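Local coordinates for amino Transferase (Eubacterium rectale, PDB 3ELE), which probably transfers amino groups between amino acids and oxo acids with its bound pyridoxal-5'-phosphate, as a member of the class I and II aminotransferases, at residues V79-A84 with L291-I296; F232-K235 with N239-V242; K26-I31 with E354-I359; E318-I323 with P387-I392. One frame throughout, in Å; residues are numbered along the deposited sequence. Where two conformers were deposited one is given.

Interaction 1: V79-A84 with L291-I296; sequences VETRAA and LFQKMI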
loop_
_atom_site.group_PDB
_atom_site.type_symbol
_atom_site.label_atom_id
_atom_site.label_comp_id
_atom_site.label_asym_id
_atom_site.label_seq_id
_atom_site.Cartn_x
_atom_site.Cartn_y
_atom_site.Cartn_z
ATOM N N VAL A 79 17.897 -2.048 5.224
ATOM C CA VAL A 79 18.704 -1.293 6.191
ATOM C C VAL A 79 19.581 -0.254 5.456
ATOM O O VAL A 79 19.796 0.820 5.972
ATOM C CB VAL A 79 19.550 -2.238 7.106
ATOM C CG1 VAL A 79 20.658 -2.965 6.308
ATOM C CG2 VAL A 79 20.144 -1.476 8.280
ATOM N N GLU A 80 20.017 -0.565 4.235
ATOM C CA GLU A 80 20.839 0.338 3.410
ATOM C C GLU A 80 20.074 1.590 2.968
ATOM O O GLU A 80 20.645 2.688 2.887
ATOM C CB GLU A 80 21.420 -0.381 2.187
ATOM C CG GLU A 80 22.408 -1.515 2.526
ATOM C CD GLU A 80 21.770 -2.902 2.782
ATOM O OE1 GLU A 80 20.514 -3.091 2.693
ATOM O OE2 GLU A 80 22.567 -3.819 3.066
ATOM N N THR A 81 18.784 1.405 2.682
ATOM C CA THR A 81 17.891 2.499 2.336
ATOM C C THR A 81 17.638 3.381 3.569
ATOM O O THR A 81 17.809 4.601 3.504
ATOM C CB THR A 81 16.596 1.978 1.709
ATOM O OG1 THR A 81 16.946 1.296 0.493
ATOM C CG2 THR A 81 15.612 3.135 1.413
ATOM N N ARG A 82 17.248 2.753 4.674
ATOM C CA ARG A 82 17.003 3.457 5.934
ATOM C C ARG A 82 18.262 4.175 6.461
ATOM O O ARG A 82 18.174 5.342 6.885
ATOM C CB ARG A 82 16.430 2.495 6.977
ATOM C CG ARG A 82 15.039 2.059 6.620
ATOM C CD ARG A 82 14.439 1.140 7.609
ATOM N NE ARG A 82 15.062 -0.188 7.615
ATOM C CZ ARG A 82 15.689 -0.781 8.642
ATOM N NH1 ARG A 82 15.822 -0.216 9.832
ATOM N NH2 ARG A 82 16.189 -1.999 8.472
ATOM N N ALA A 83 19.409 3.484 6.403
ATOM C CA ALA A 83 20.727 4.052 6.791
ATOM C C ALA A 83 21.076 5.307 5.996
ATOM O O ALA A 83 21.455 6.304 6.585
ATOM C CB ALA A 83 21.848 3.006 6.648
ATOM N N ALA A 84 20.901 5.249 4.672
ATOM C CA ALA A 84 21.138 6.383 3.747
ATOM C C ALA A 84 20.275 7.618 4.046
ATOM O O ALA A 84 20.758 8.750 3.920
ATOM C CB ALA A 84 20.912 5.950 2.301
ATOM N N LEU A 291 12.719 -1.899 -5.958
ATOM C CA LEU A 291 13.488 -1.158 -6.989
ATOM C C LEU A 291 13.721 0.286 -6.530
ATOM O O LEU A 291 14.849 0.795 -6.611
ATOM C CB LEU A 291 12.769 -1.185 -8.357
ATOM C CG LEU A 291 13.282 -0.277 -9.480
ATOM C CD1 LEU A 291 14.706 -0.640 -9.764
ATOM C CD2 LEU A 291 12.424 -0.389 -10.734
ATOM N N PHE A 292 12.652 0.905 -6.009
ATOM C CA PHE A 292 12.691 2.302 -5.532
ATOM C C PHE A 292 13.445 2.466 -4.213
ATOM O O PHE A 292 14.133 3.464 -4.051
ATOM C CB PHE A 292 11.299 2.942 -5.548
ATOM C CG PHE A 292 10.673 2.930 -6.919
ATOM C CD1 PHE A 292 11.250 3.646 -7.967
ATOM C CD2 PHE A 292 9.547 2.178 -7.195
ATOM C CE1 PHE A 292 10.692 3.599 -9.252
ATOM C CE2 PHE A 292 8.984 2.139 -8.476
ATOM C CZ PHE A 292 9.556 2.832 -9.490
ATOM N N GLN A 293 13.359 1.497 -3.300
ATOM C CA GLN A 293 14.185 1.528 -2.077
ATOM C C GLN A 293 15.671 1.556 -2.410
ATOM O O GLN A 293 16.409 2.366 -1.857
ATOM C CB GLN A 293 13.937 0.327 -1.163
ATOM C CG GLN A 293 12.561 0.272 -0.509
ATOM C CD GLN A 293 12.510 -0.744 0.621
ATOM O OE1 GLN A 293 13.377 -0.736 1.492
ATOM N NE2 GLN A 293 11.483 -1.606 0.628
ATOM N N LYS A 294 16.090 0.677 -3.329
ATOM C CA LYS A 294 17.489 0.580 -3.745
ATOM C C LYS A 294 17.936 1.836 -4.505
ATOM O O LYS A 294 19.057 2.303 -4.312
ATOM C CB LYS A 294 17.761 -0.734 -4.500
ATOM C CG LYS A 294 17.434 -1.974 -3.614
ATOM C CD LYS A 294 17.805 -3.286 -4.250
ATOM C CE LYS A 294 16.974 -4.458 -3.733
ATOM N NZ LYS A 294 16.797 -4.544 -2.252
HETATM N N MSE A 295 17.035 2.394 -5.318
HETATM C CA MSE A 295 17.305 3.629 -6.079
HETATM C C MSE A 295 17.507 4.849 -5.158
HETATM O O MSE A 295 18.387 5.681 -5.416
HETATM C CB MSE A 295 16.178 3.876 -7.111
HETATM C CG MSE A 295 16.214 5.204 -7.886
HETATM SE SE MSE A 295 15.453 6.749 -6.963
HETATM C CE MSE A 295 13.647 6.162 -6.751
ATOM N N ILE A 296 16.678 4.963 -4.114
ATOM C CA ILE A 296 16.731 6.088 -3.143
ATOM C C ILE A 296 18.101 6.232 -2.435
ATOM O O ILE A 296 18.494 7.354 -2.081
ATOM C CB ILE A 296 15.500 6.055 -2.118
ATOM C CG1 ILE A 296 14.323 6.912 -2.621
ATOM C CG2 ILE A 296 15.836 6.586 -0.741
ATOM C CD1 ILE A 296 13.411 6.210 -3.500
#

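Interaction 2: F232-K235 with N239-V242; sequences FVTK and NTLV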
loop_
_atom_site.group_PDB
_atom_site.type_symbol
_atom_site.label_atom_id
_atom_site.label_comp_id
_atom_site.label_asym_id
_atom_site.label_seq_id
_atom_site.Cartn_x
_atom_site.Cartn_y
_atom_site.Cartn_z
ATOM N N PHE A 232 13.208 21.458 11.139
ATOM C CA PHE A 232 13.040 20.018 11.308
ATOM C C PHE A 232 12.402 19.817 12.694
ATOM O O PHE A 232 13.070 19.926 13.727
ATOM C CB PHE A 232 14.341 19.226 11.119
ATOM C CG PHE A 232 14.088 17.815 10.686
ATOM C CD1 PHE A 232 13.813 17.529 9.347
ATOM C CD2 PHE A 232 14.034 16.791 11.604
ATOM C CE1 PHE A 232 13.530 16.231 8.944
ATOM C CE2 PHE A 232 13.758 15.494 11.205
ATOM C CZ PHE A 232 13.497 15.218 9.879
ATOM N N VAL A 233 11.122 19.450 12.670
ATOM C CA VAL A 233 10.235 19.467 13.861
ATOM C C VAL A 233 10.646 18.577 15.037
ATOM O O VAL A 233 10.363 18.924 16.199
ATOM C CB VAL A 233 8.762 19.174 13.451
ATOM C CG1 VAL A 233 7.798 19.307 14.650
ATOM C CG2 VAL A 233 8.324 20.122 12.337
ATOM N N THR A 234 11.327 17.466 14.741
ATOM C CA THR A 234 11.760 16.501 15.770
ATOM C C THR A 234 12.726 17.123 16.758
ATOM O O THR A 234 12.794 16.685 17.907
ATOM C CB THR A 234 12.385 15.207 15.162
ATOM O OG1 THR A 234 13.633 15.511 14.524
ATOM C CG2 THR A 234 11.390 14.541 14.159
ATOM N N LYS A 235 13.459 18.150 16.293
ATOM C CA LYS A 235 14.389 18.897 17.130
ATOM C C LYS A 235 13.720 19.808 18.150
ATOM O O LYS A 235 14.379 20.215 19.108
ATOM C CB LYS A 235 15.321 19.750 16.274
ATOM C CG LYS A 235 16.125 18.940 15.267
ATOM C CD LYS A 235 17.489 19.606 14.953
ATOM C CE LYS A 235 17.361 20.997 14.396
ATOM N NZ LYS A 235 18.686 21.517 13.933
ATOM N N ASN A 239 7.820 14.064 20.875
ATOM C CA ASN A 239 6.766 13.198 20.294
ATOM C C ASN A 239 6.301 13.689 18.920
ATOM O O ASN A 239 5.207 14.177 18.744
ATOM C CB ASN A 239 5.609 13.032 21.296
ATOM C CG ASN A 239 6.019 12.236 22.525
ATOM O OD1 ASN A 239 6.550 11.144 22.402
ATOM N ND2 ASN A 239 5.760 12.774 23.706
ATOM N N THR A 240 7.173 13.521 17.937
ATOM C CA THR A 240 6.919 13.921 16.563
ATOM C C THR A 240 7.149 12.715 15.681
ATOM O O THR A 240 8.173 12.038 15.826
ATOM C CB THR A 240 7.887 15.022 16.145
ATOM O OG1 THR A 240 7.730 16.142 17.009
ATOM C CG2 THR A 240 7.706 15.466 14.634
ATOM N N LEU A 241 6.178 12.450 14.806
ATOM C CA LEU A 241 6.251 11.441 13.756
ATOM C C LEU A 241 6.337 12.232 12.469
ATOM O O LEU A 241 5.549 13.159 12.289
ATOM C CB LEU A 241 5.003 10.556 13.751
ATOM C CG LEU A 241 4.881 9.591 14.932
ATOM C CD1 LEU A 241 3.451 9.058 15.084
ATOM C CD2 LEU A 241 5.905 8.453 14.768
ATOM N N VAL A 242 7.310 11.914 11.606
ATOM C CA VAL A 242 7.483 12.603 10.319
ATOM C C VAL A 242 7.070 11.658 9.203
ATOM O O VAL A 242 7.491 10.510 9.191
ATOM C CB VAL A 242 8.922 13.126 10.102
ATOM C CG1 VAL A 242 9.049 13.808 8.721
ATOM C CG2 VAL A 242 9.316 14.102 11.245
#

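Interaction 3: K26-I31 with E354-I359; sequences KKRAAI and EEDVLI. With EDO (1,2-ethanediol), chain G.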
loop_
_atom_site.group_PDB
_atom_site.type_symbol
_atom_site.label_atom_id
_atom_site.label_comp_id
_atom_site.label_asym_id
_atom_site.label_seq_id
_atom_site.Cartn_x
_atom_site.Cartn_y
_atom_site.Cartn_z
ATOM N N LYS A 26 -10.622 19.228 -20.003
ATOM C CA LYS A 26 -10.322 18.422 -21.198
ATOM C C LYS A 26 -11.462 18.500 -22.209
ATOM O O LYS A 26 -11.202 18.596 -23.412
ATOM C CB LYS A 26 -10.019 16.963 -20.852
ATOM C CG LYS A 26 -8.760 16.781 -20.013
ATOM C CD LYS A 26 -8.218 15.348 -20.075
ATOM C CE LYS A 26 -9.190 14.338 -19.491
ATOM N NZ LYS A 26 -8.688 12.919 -19.447
ATOM N N LYS A 27 -12.705 18.471 -21.710
ATOM C CA LYS A 27 -13.917 18.627 -22.542
ATOM C C LYS A 27 -13.964 20.025 -23.152
ATOM O O LYS A 27 -14.328 20.183 -24.313
ATOM C CB LYS A 27 -15.204 18.320 -21.744
ATOM C CG LYS A 27 -15.327 16.846 -21.345
ATOM C CD LYS A 27 -16.612 16.488 -20.550
ATOM C CE LYS A 27 -16.604 17.077 -19.145
ATOM N NZ LYS A 27 -17.675 16.555 -18.238
ATOM N N ARG A 28 -13.583 21.031 -22.361
ATOM C CA ARG A 28 -13.480 22.419 -22.831
ATOM C C ARG A 28 -12.340 22.618 -23.851
ATOM O O ARG A 28 -12.485 23.413 -24.784
ATOM C CB ARG A 28 -13.331 23.400 -21.651
ATOM C CG ARG A 28 -14.607 23.645 -20.818
ATOM C CD ARG A 28 -15.808 24.179 -21.609
ATOM N NE ARG A 28 -15.551 25.475 -22.226
ATOM C CZ ARG A 28 -16.317 26.071 -23.134
ATOM N NH1 ARG A 28 -17.409 25.498 -23.639
ATOM N NH2 ARG A 28 -15.954 27.263 -23.578
ATOM N N ALA A 29 -11.225 21.903 -23.664
ATOM C CA ALA A 29 -10.095 21.922 -24.593
ATOM C C ALA A 29 -10.544 21.478 -25.987
ATOM O O ALA A 29 -10.122 22.064 -26.982
ATOM C CB ALA A 29 -8.947 21.030 -24.095
ATOM N N ALA A 30 -11.395 20.449 -26.043
ATOM C CA ALA A 30 -11.971 19.967 -27.307
ATOM C C ALA A 30 -12.802 21.023 -28.040
ATOM O O ALA A 30 -12.820 21.047 -29.272
ATOM C CB ALA A 30 -12.833 18.696 -27.059
ATOM N N ILE A 31 -13.444 21.919 -27.286
ATOM C CA ILE A 31 -14.324 22.957 -27.839
ATOM C C ILE A 31 -13.599 24.260 -28.181
ATOM O O ILE A 31 -13.796 24.785 -29.270
ATOM C CB ILE A 31 -15.521 23.231 -26.877
ATOM C CG1 ILE A 31 -16.318 21.933 -26.645
ATOM C CG2 ILE A 31 -16.445 24.317 -27.434
ATOM C CD1 ILE A 31 -17.407 22.059 -25.623
ATOM N N GLU A 354 -16.715 30.788 -16.356
ATOM C CA GLU A 354 -17.241 31.484 -17.555
ATOM C C GLU A 354 -16.154 31.940 -18.549
ATOM O O GLU A 354 -16.474 32.190 -19.722
ATOM C CB GLU A 354 -18.078 32.733 -17.197
ATOM C CG GLU A 354 -19.327 32.514 -16.338
ATOM C CD GLU A 354 -20.137 33.806 -16.083
ATOM O OE1 GLU A 354 -19.608 34.929 -16.245
ATOM O OE2 GLU A 354 -21.326 33.698 -15.709
ATOM N N GLU A 355 -14.915 32.116 -18.075
ATOM C CA GLU A 355 -13.765 32.517 -18.910
ATOM C C GLU A 355 -12.708 31.410 -18.992
ATOM O O GLU A 355 -11.541 31.679 -19.307
ATOM C CB GLU A 355 -13.127 33.811 -18.359
ATOM C CG GLU A 355 -14.111 34.960 -18.084
ATOM C CD GLU A 355 -14.980 35.312 -19.282
ATOM O OE1 GLU A 355 -14.469 35.264 -20.422
ATOM O OE2 GLU A 355 -16.170 35.643 -19.077
ATOM N N ASP A 356 -13.137 30.171 -18.722
ATOM C CA ASP A 356 -12.298 28.970 -18.761
ATOM C C ASP A 356 -11.084 28.957 -17.823
ATOM O O ASP A 356 -10.061 28.327 -18.124
ATOM C CB ASP A 356 -11.933 28.624 -20.220
ATOM C CG ASP A 356 -13.128 28.154 -21.019
ATOM O OD1 ASP A 356 -13.700 27.107 -20.633
ATOM O OD2 ASP A 356 -13.456 28.792 -22.048
ATOM N N VAL A 357 -11.241 29.614 -16.666
ATOM C CA VAL A 357 -10.254 29.608 -15.598
ATOM C C VAL A 357 -10.782 28.610 -14.582
ATOM O O VAL A 357 -11.836 28.840 -13.973
ATOM C CB VAL A 357 -10.054 31.005 -14.983
ATOM C CG1 VAL A 357 -9.139 30.933 -13.756
ATOM C CG2 VAL A 357 -9.473 31.966 -16.054
ATOM N N LEU A 358 -10.044 27.513 -14.403
ATOM C CA LEU A 358 -10.428 26.424 -13.537
ATOM C C LEU A 358 -9.634 26.509 -12.221
ATOM O O LEU A 358 -8.485 26.090 -12.126
ATOM C CB LEU A 358 -10.267 25.076 -14.260
ATOM C CG LEU A 358 -10.757 25.028 -15.723
ATOM C CD1 LEU A 358 -10.640 23.622 -16.282
ATOM C CD2 LEU A 358 -12.177 25.513 -15.856
ATOM N N ILE A 359 -10.268 27.130 -11.235
ATOM C CA ILE A 359 -9.713 27.318 -9.890
ATOM C C ILE A 359 -10.622 26.595 -8.941
ATOM O O ILE A 359 -11.760 26.305 -9.284
ATOM C CB ILE A 359 -9.498 28.815 -9.529
ATOM C CG1 ILE A 359 -10.784 29.657 -9.686
ATOM C CG2 ILE A 359 -8.430 29.345 -10.413
ATOM C CD1 ILE A 359 -10.620 31.123 -9.383
HETATM C C1 EDO G . -17.799 29.580 -21.012
HETATM O O1 EDO G . -18.456 30.825 -21.261
HETATM C C2 EDO G . -18.704 28.438 -21.436
HETATM O O2 EDO G . -18.423 27.292 -20.631
#

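Interaction 4: E318-I323 with P387-I392; sequences EGLTRI and PAFEKI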
loop_
_atom_site.group_PDB
_atom_site.type_symbol
_atom_site.label_atom_id
_atom_site.label_comp_id
_atom_site.label_asym_id
_atom_site.label_seq_id
_atom_site.Cartn_x
_atom_site.Cartn_y
_atom_site.Cartn_z
ATOM N N GLU A 318 2.669 38.179 -9.490
ATOM C CA GLU A 318 2.832 39.499 -10.103
ATOM C C GLU A 318 1.612 39.890 -10.945
ATOM O O GLU A 318 1.095 40.988 -10.799
ATOM C CB GLU A 318 4.116 39.592 -10.956
ATOM C CG GLU A 318 5.422 39.581 -10.156
ATOM N N GLY A 319 1.147 38.990 -11.799
ATOM C CA GLY A 319 -0.001 39.277 -12.662
ATOM C C GLY A 319 -1.325 39.443 -11.933
ATOM O O GLY A 319 -2.071 40.374 -12.216
ATOM N N LEU A 320 -1.605 38.546 -10.987
ATOM C CA LEU A 320 -2.861 38.611 -10.207
ATOM C C LEU A 320 -2.903 39.845 -9.303
ATOM O O LEU A 320 -3.931 40.517 -9.226
ATOM C CB LEU A 320 -3.092 37.328 -9.392
ATOM C CG LEU A 320 -3.423 36.021 -10.131
ATOM C CD1 LEU A 320 -3.722 34.938 -9.068
ATOM C CD2 LEU A 320 -4.586 36.144 -11.105
ATOM N N THR A 321 -1.792 40.126 -8.621
ATOM C CA THR A 321 -1.666 41.322 -7.776
ATOM C C THR A 321 -1.869 42.608 -8.613
ATOM O O THR A 321 -2.672 43.459 -8.254
ATOM C CB THR A 321 -0.307 41.323 -7.056
ATOM O OG1 THR A 321 -0.248 40.170 -6.203
ATOM C CG2 THR A 321 -0.090 42.588 -6.237
ATOM N N ARG A 322 -1.170 42.694 -9.742
ATOM C CA ARG A 322 -1.256 43.847 -10.670
ATOM C C ARG A 322 -2.702 44.140 -11.128
ATOM O O ARG A 322 -3.076 45.311 -11.273
ATOM C CB ARG A 322 -0.323 43.598 -11.869
ATOM C CG ARG A 322 -0.214 44.695 -12.933
ATOM C CD ARG A 322 0.228 46.055 -12.349
ATOM N NE ARG A 322 1.503 45.987 -11.619
ATOM C CZ ARG A 322 2.029 46.973 -10.878
ATOM N NH1 ARG A 322 1.399 48.142 -10.715
ATOM N NH2 ARG A 322 3.206 46.780 -10.281
ATOM N N ILE A 323 -3.501 43.080 -11.343
ATOM C CA ILE A 323 -4.931 43.202 -11.736
ATOM C C ILE A 323 -5.799 43.758 -10.595
ATOM O O ILE A 323 -6.722 44.549 -10.855
ATOM C CB ILE A 323 -5.518 41.844 -12.246
ATOM C CG1 ILE A 323 -4.938 41.509 -13.625
ATOM C CG2 ILE A 323 -7.042 41.899 -12.383
ATOM C CD1 ILE A 323 -5.243 40.070 -14.074
ATOM N N PRO A 387 -5.411 37.907 -19.410
ATOM C CA PRO A 387 -6.623 38.555 -19.919
ATOM C C PRO A 387 -7.947 37.956 -19.403
ATOM O O PRO A 387 -8.885 38.708 -19.173
ATOM C CB PRO A 387 -6.487 38.391 -21.444
ATOM C CG PRO A 387 -5.015 38.354 -21.657
ATOM C CD PRO A 387 -4.508 37.533 -20.515
ATOM N N ALA A 388 -8.015 36.638 -19.199
ATOM C CA ALA A 388 -9.233 36.015 -18.634
ATOM C C ALA A 388 -9.384 36.412 -17.151
ATOM O O ALA A 388 -10.480 36.769 -16.729
ATOM C CB ALA A 388 -9.234 34.506 -18.829
ATOM N N PHE A 389 -8.286 36.356 -16.384
ATOM C CA PHE A 389 -8.260 36.863 -14.992
ATOM C C PHE A 389 -8.704 38.327 -14.863
ATOM O O PHE A 389 -9.443 38.672 -13.936
ATOM C CB PHE A 389 -6.879 36.706 -14.344
ATOM C CG PHE A 389 -6.633 35.335 -13.789
ATOM C CD1 PHE A 389 -7.374 34.883 -12.692
ATOM C CD2 PHE A 389 -5.654 34.500 -14.331
ATOM C CE1 PHE A 389 -7.155 33.617 -12.153
ATOM C CE2 PHE A 389 -5.430 33.214 -13.798
ATOM C CZ PHE A 389 -6.175 32.774 -12.716
ATOM N N GLU A 390 -8.246 39.158 -15.794
ATOM C CA GLU A 390 -8.618 40.563 -15.874
ATOM C C GLU A 390 -10.121 40.721 -16.143
ATOM O O GLU A 390 -10.770 41.583 -15.545
ATOM C CB GLU A 390 -7.794 41.245 -16.984
ATOM C CG GLU A 390 -7.958 42.744 -17.143
ATOM C CD GLU A 390 -7.082 43.303 -18.274
ATOM O OE1 GLU A 390 -6.923 42.644 -19.335
ATOM O OE2 GLU A 390 -6.568 44.423 -18.104
ATOM N N LYS A 391 -10.660 39.892 -17.044
ATOM C CA LYS A 391 -12.095 39.925 -17.385
ATOM C C LYS A 391 -12.954 39.452 -16.205
ATOM O O LYS A 391 -14.009 40.035 -15.942
ATOM C CB LYS A 391 -12.377 39.097 -18.642
ATOM C CG LYS A 391 -13.792 39.249 -19.180
ATOM C CD LYS A 391 -13.909 38.689 -20.587
ATOM C CE LYS A 391 -15.347 38.739 -21.089
ATOM N NZ LYS A 391 -15.480 38.263 -22.509
ATOM N N ILE A 392 -12.496 38.410 -15.503
ATOM C CA ILE A 392 -13.186 37.913 -14.294
ATOM C C ILE A 392 -13.282 39.051 -13.249
ATOM O O ILE A 392 -14.362 39.321 -12.732
ATOM C CB ILE A 392 -12.485 36.677 -13.672
ATOM C CG1 ILE A 392 -12.588 35.457 -14.594
ATOM C CG2 ILE A 392 -13.095 36.327 -12.304
ATOM C CD1 ILE A 392 -11.531 34.397 -14.286
#

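Interaction 1: V79-A84 with L291-I296
The hydroxyl of Thr81 donates a short hydrogen bond from OG1 to the backbone carbonyl O of Gln293, 2.6 Å away. The donor stands well above the carbonyl plane, 73° out of it, so it meets the oxygen from over the peptide and not along a lone pair. Placing OG1 opposite the carbonyl carbon of its own residue (chi1 -62°) turns the hydroxyl onto Gln293 and leaves the methyl to its flank. Thr81 CG2 lies 3.5 Å from the same Gln293 O and 4.1 Å from Ile296 CG2, while OG1 also rests 3.6 Å from Gln293 CB. One threonine thus gives the contact both its polar bond and most of its apolar packing, and the helix axes approach to 8.6 Å at 41°. With alanine in place of Thr81, Gln293 O would probably lose its hydroxyl donor and a gap would open beside Ile296 CG2.

The amide of Gln293 does not join this bond: its OE1 accepts from the backbone N of Asp78, and its NE2 is hydrogen-bonded to Thr73 and to Ala288 O. Lys294 likewise turns to Asp78, in a salt bridge, so the turn leading into helix 79-93 is tied to helix 290-296 as well. Met104 of strand 102-105 packs against both Thr81 and Gln293. Leu291 packs on Phe292 of the second subunit, and Phe292 on its Leu291. This is buried helix-helix packing beside the central mixed sheet, next to the contact with the second subunit, in a fold consistent with the fold type I pyridoxal-phosphate enzymes.

Interaction 2: F232-K235 with N239-V242
The tight part of this contact is a cluster of methyl groups in which Thr234 CG2 touches both Val242 and Thr240. Its distance to Val242 CG2 is 3.6 Å, and that to Thr240 CG2 is 3.8 Å. The Thr240 methyl has a second neighbour in Val233 CG1, also at 3.8 Å, so it sits against two successive residues of the short 3-10 turn. In each of these pairs the side chains cross at roughly a right angle. Thr240 CG2 gets there by lying trans to its backbone N (chi1 -59° for OG1), which leaves the hydroxyl beside the N and close to the preceding turn. There OG1 hydrogen-bonds to the carbonyl O of Tyr237; Val233 O, 3.9 Å from OG1, stays beyond bonding distance. A serine in place of Thr240 could keep that hydroxyl but would probably open a gap between Val233 and Thr234 on one side and the strand on the other. Ile214 of strand 213-217 touches both Val233 and Thr240, and Phe232, whose ring stacks with His93, presents its edge in plane to Thr234 OG1.

The other side is looser. Lys235 points away from the strand into an exposed position, its NZ reaching His93 O, and Asn239 starts away from the contact, its OD1 accepting from the N of Tyr267. No hydrogen bond joins 232-235 to 239-242. The turn is therefore held on strand 240-245 by dispersion between methyl groups, and the Thr240 hydroxyl bonds to Tyr237 O, in the link between the segments, and not across the contact.

Interaction 3: K26-I31 with E354-I359
Asp356, which grips Arg28 with both carboxylate oxygens, has a positive phi, a backbone shape more often left to glycine. It is the C-prime residue of the Schellman motif that ends helix 345-353, so the side chain that makes the salt bridge springs directly from a helix terminus. Arg28 NE donates to Asp356 OD1 at 2.9 Å, with an N-H...O angle of 151°, and OD1 accepts with its syn lone pair. A second bond, from Arg28 NH2 to Asp356 OD2, is straighter, at 168°, but weak, with 3.3 Å between the two atoms. Guanidinium and carboxylate are nearly coplanar, their planes 13° apart, and meet edge to edge. The arginine bends at both chi2 and chi3, which brings Arg28 CG to 3.6 Å from Asp356 OD1.

Over one guanidinium face lies a 1,2-ethanediol, probably from the crystallisation liquor, with its O2 3.5 Å from Arg28 CZ. Its O1 donates to Glu354 O at 2.9 Å, so the molecule spans the two segments. Nearby, Asp356 and Leu358 bond through their backbones to Tyr38, in the two-stranded parallel sheet. The paired geometry probably limits the rotation of both flat groups, and the arginine probably keeps the largely buried Asp356 carboxylate ionised, giving helix 17-32 a charged clasp on the loop before strand 357-358.

Interaction 4: E318-I323 with P387-I392
Leu320 CD2 rests on one face of the Phe389 ring, forming a CH-pi contact 3.5 Å from the ring centroid and 15° off the normal. The methyl is displaced toward the CG-CD1 side, and its closest ring atom is Phe389 CD1 at 3.4 Å. One helical turn along, Ile323 comes in at the root of the same side chain: Ile323 CD1 lies 3.8 Å from Phe389 CB and 3.6 Å from the backbone N of Glu390. Its CG1 lies trans to the carbonyl carbon (chi1 -72°), and the extended branch carries CD1 across to the neighbouring helix. Glu390 adds only its CB at the margin of the contact, 4.0 Å from Ile323 CD1.

Outside this first shell, the Phe389 ring also meets the ring of Phe40. Tyr325 touches Leu320 and bonds through its OH to Phe389 O, holding the chain just beyond helix 306-323 against the other helix. Ile323 is further flanked by Met386 and Tyr393. With no hydrogen bond between the segments, the packing is apolar, and the axes stand 10.1 Å apart at 30°. Helix 379-396, kinked around Pro387, has two neighbours on adjoining sides: helix 306-323 meets it through Leu320 and Ile323, and strand 357-358 meets it through Val357.

From the N terminus, helix 17-32 opens the widest loop, which interaction 3 closes far along the chain at 354-359. Nested within it is the loop of interaction 1, from 79-84 to 291-296, and inside that again lies the short turn closed by interaction 2. Interaction 4 follows interaction 1 in series but crosses interaction 3, since 354-359 falls between its two segments. Interactions 1 and 2 belong to the part built on the mixed sheet, on the opposite side of the chain's centre from interaction 4. Interactions 3 and 4 touch, with centres about 17 Å apart, and bring helix 17-32 and the helices near the C terminus together round strand 357-358.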